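Local coordinates for protein type II secretion chaperone CpaB (Acinetobacter nosocomialis M2, PDB 6O38) that acts as the chaperone of the type II-secreted metalloprotease CpaA, with which it forms a complex, probably supporting that protease's secretion, at residues 44-48 with 68-73. Residues are numbered along the deposited sequence; the frame is centred on the assembly and turned at random.
Sequences VFNEV and MVIKYD
N46 and K71 pair through their backbones as strand 45-47 runs antiparallel to strand 68-72. N46 N donates to K71 O at 3.1 Å, and K71 N donates back to N46 O at 2.9 Å. V48 N reaches V69 O at 3.2 Å, tilted 33° from that carbonyl's plane. The strand directions differ by 138°.

F45 can be followed outward. F45 CB sits 3.3 Å from K71 O, and both it and F45 CG meet I70 CD1. F45 CD1 packs on I70 CG2 at 3.7 Å. F45 CE1 meets the same methyl more loosely. I70 thus approaches the ring obliquely. This is van der Waals packing between two buried apolar side chains, and I154 of strand 148-155 also lies against I70. Beyond this pair the F45 side chain also touches M141, F88 and M90.

These two strands belong to an antiparallel sheet that curls into a barrel-like body. Strand 45-47 is at one end of the strand order, and strand 68-72 lies between it and strand 158-163. A V44 backbone bond to K87 also ties this end to strand 85-90, at the other end of the order.

The side chains of E47 and M68 cross at about a right angle. M68 is selenomethionine, and its SE lies close to the E47 carboxylate, nearest to OE2. The M68 side chain extends from CA to SE (chi1 -175°), which carries SE to E47. E47 also packs on N35 of the CpaA chain. At the other end, V44 CG1 lies 4.0 Å from Y72 CE1. The Y72 hydroxyl is hydrogen-bonded to Q132.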
loop_
_atom_site.group_PDB
_atom_site.type_symbol
_atom_site.label_atom_id
_atom_site.label_comp_id
_atom_site.label_asym_id
_atom_site.label_seq_id
_atom_site.Cartn_x
_atom_site.Cartn_y
_atom_site.Cartn_z
ATOM N N VAL G 44 -7.520 -1.292 -17.124
ATOM C CA VAL G 44 -6.637 -2.427 -17.379
ATOM C C VAL G 44 -7.413 -3.736 -17.429
ATOM O O VAL G 44 -7.308 -4.497 -18.395
ATOM C CB VAL G 44 -5.520 -2.474 -16.317
ATOM C CG1 VAL G 44 -4.495 -3.527 -16.681
ATOM C CG2 VAL G 44 -4.863 -1.114 -16.183
ATOM N N PHE G 45 -8.198 -4.026 -16.393
ATOM C CA PHE G 45 -9.012 -5.232 -16.337
ATOM C C PHE G 45 -10.436 -4.867 -15.939
ATOM O O PHE G 45 -10.709 -3.765 -15.456
ATOM C CB PHE G 45 -8.425 -6.263 -15.361
ATOM C CG PHE G 45 -8.098 -5.704 -14.005
ATOM C CD1 PHE G 45 -9.080 -5.570 -13.036
ATOM C CD2 PHE G 45 -6.803 -5.322 -13.694
ATOM C CE1 PHE G 45 -8.780 -5.057 -11.789
ATOM C CE2 PHE G 45 -6.495 -4.810 -12.447
ATOM C CZ PHE G 45 -7.486 -4.678 -11.494
ATOM N N ASN G 46 -11.349 -5.816 -16.134
ATOM C CA ASN G 46 -12.770 -5.604 -15.896
ATOM C C ASN G 46 -13.330 -6.727 -15.037
ATOM O O ASN G 46 -12.978 -7.895 -15.224
ATOM C CB ASN G 46 -13.549 -5.529 -17.214
ATOM C CG ASN G 46 -13.201 -4.301 -18.026
ATOM O OD1 ASN G 46 -13.189 -3.185 -17.510
ATOM N ND2 ASN G 46 -12.913 -4.500 -19.307
ATOM N N GLU G 47 -14.208 -6.368 -14.102
ATOM C CA GLU G 47 -14.889 -7.363 -13.288
ATOM C C GLU G 47 -15.769 -8.257 -14.156
ATOM O O GLU G 47 -16.221 -7.875 -15.238
ATOM C CB GLU G 47 -15.752 -6.696 -12.217
ATOM C CG GLU G 47 -15.033 -6.370 -10.925
ATOM C CD GLU G 47 -15.938 -6.521 -9.716
ATOM O OE1 GLU G 47 -16.647 -7.546 -9.627
ATOM O OE2 GLU G 47 -15.943 -5.616 -8.854
ATOM N N VAL G 48 -16.017 -9.465 -13.657
ATOM C CA VAL G 48 -16.913 -10.405 -14.318
ATOM C C VAL G 48 -17.343 -11.489 -13.337
ATOM O O VAL G 48 -18.529 -11.800 -13.216
ATOM C CB VAL G 48 -16.260 -11.029 -15.563
ATOM C CG1 VAL G 48 -15.106 -11.935 -15.160
ATOM C CG2 VAL G 48 -17.294 -11.792 -16.376
HETATM N N MSE G 68 -11.772 -11.880 -6.625
HETATM C CA MSE G 68 -12.604 -11.200 -7.607
HETATM C C MSE G 68 -12.163 -11.542 -9.028
HETATM O O MSE G 68 -11.087 -11.135 -9.466
HETATM C CB MSE G 68 -12.545 -9.690 -7.376
HETATM C CG MSE G 68 -13.463 -8.865 -8.253
HETATM SE SE MSE G 68 -13.172 -6.970 -7.920
HETATM C CE MSE G 68 -11.282 -6.895 -8.371
ATOM N N VAL G 69 -13.000 -12.294 -9.743
ATOM C CA VAL G 69 -12.654 -12.732 -11.089
ATOM C C VAL G 69 -12.693 -11.545 -12.042
ATOM O O VAL G 69 -13.598 -10.702 -11.979
ATOM C CB VAL G 69 -13.606 -13.847 -11.552
ATOM C CG1 VAL G 69 -12.999 -14.617 -12.716
ATOM C CG2 VAL G 69 -13.938 -14.778 -10.394
ATOM N N ILE G 70 -11.704 -11.473 -12.936
ATOM C CA ILE G 70 -11.581 -10.367 -13.876
ATOM C C ILE G 70 -11.167 -10.895 -15.242
ATOM O O ILE G 70 -10.566 -11.963 -15.371
ATOM C CB ILE G 70 -10.567 -9.300 -13.398
ATOM C CG1 ILE G 70 -9.231 -9.951 -13.029
ATOM C CG2 ILE G 70 -11.136 -8.496 -12.236
ATOM C CD1 ILE G 70 -8.161 -9.829 -14.095
ATOM N N LYS G 71 -11.501 -10.120 -16.271
ATOM C CA LYS G 71 -11.041 -10.367 -17.629
ATOM C C LYS G 71 -9.947 -9.365 -17.973
ATOM O O LYS G 71 -9.998 -8.207 -17.549
ATOM C CB LYS G 71 -12.194 -10.263 -18.631
ATOM C CG LYS G 71 -11.806 -10.620 -20.057
ATOM C CD LYS G 71 -13.026 -10.871 -20.928
ATOM C CE LYS G 71 -12.616 -11.334 -22.316
ATOM N NZ LYS G 71 -13.787 -11.751 -23.136
ATOM N N TYR G 72 -8.957 -9.815 -18.740
ATOM C CA TYR G 72 -7.762 -9.023 -18.985
ATOM C C TYR G 72 -7.305 -9.187 -20.426
ATOM O O TYR G 72 -7.337 -10.291 -20.976
ATOM C CB TYR G 72 -6.641 -9.430 -18.022
ATOM C CG TYR G 72 -5.289 -8.841 -18.343
ATOM C CD1 TYR G 72 -5.071 -7.472 -18.280
ATOM C CD2 TYR G 72 -4.222 -9.661 -18.687
ATOM C CE1 TYR G 72 -3.832 -6.934 -18.568
ATOM C CE2 TYR G 72 -2.982 -9.133 -18.971
ATOM C CZ TYR G 72 -2.791 -7.772 -18.910
ATOM O OH TYR G 72 -1.553 -7.249 -19.193
ATOM N N ASP G 73 -6.885 -8.081 -21.027
ATOM C CA ASP G 73 -6.335 -8.075 -22.382
ATOM C C ASP G 73 -4.874 -7.658 -22.309
ATOM O O ASP G 73 -4.584 -6.485 -22.006
ATOM C CB ASP G 73 -7.124 -7.129 -23.287
ATOM C CG ASP G 73 -6.868 -7.376 -24.766
ATOM O OD1 ASP G 73 -5.726 -7.718 -25.134
ATOM O OD2 ASP G 73 -7.820 -7.230 -25.563
#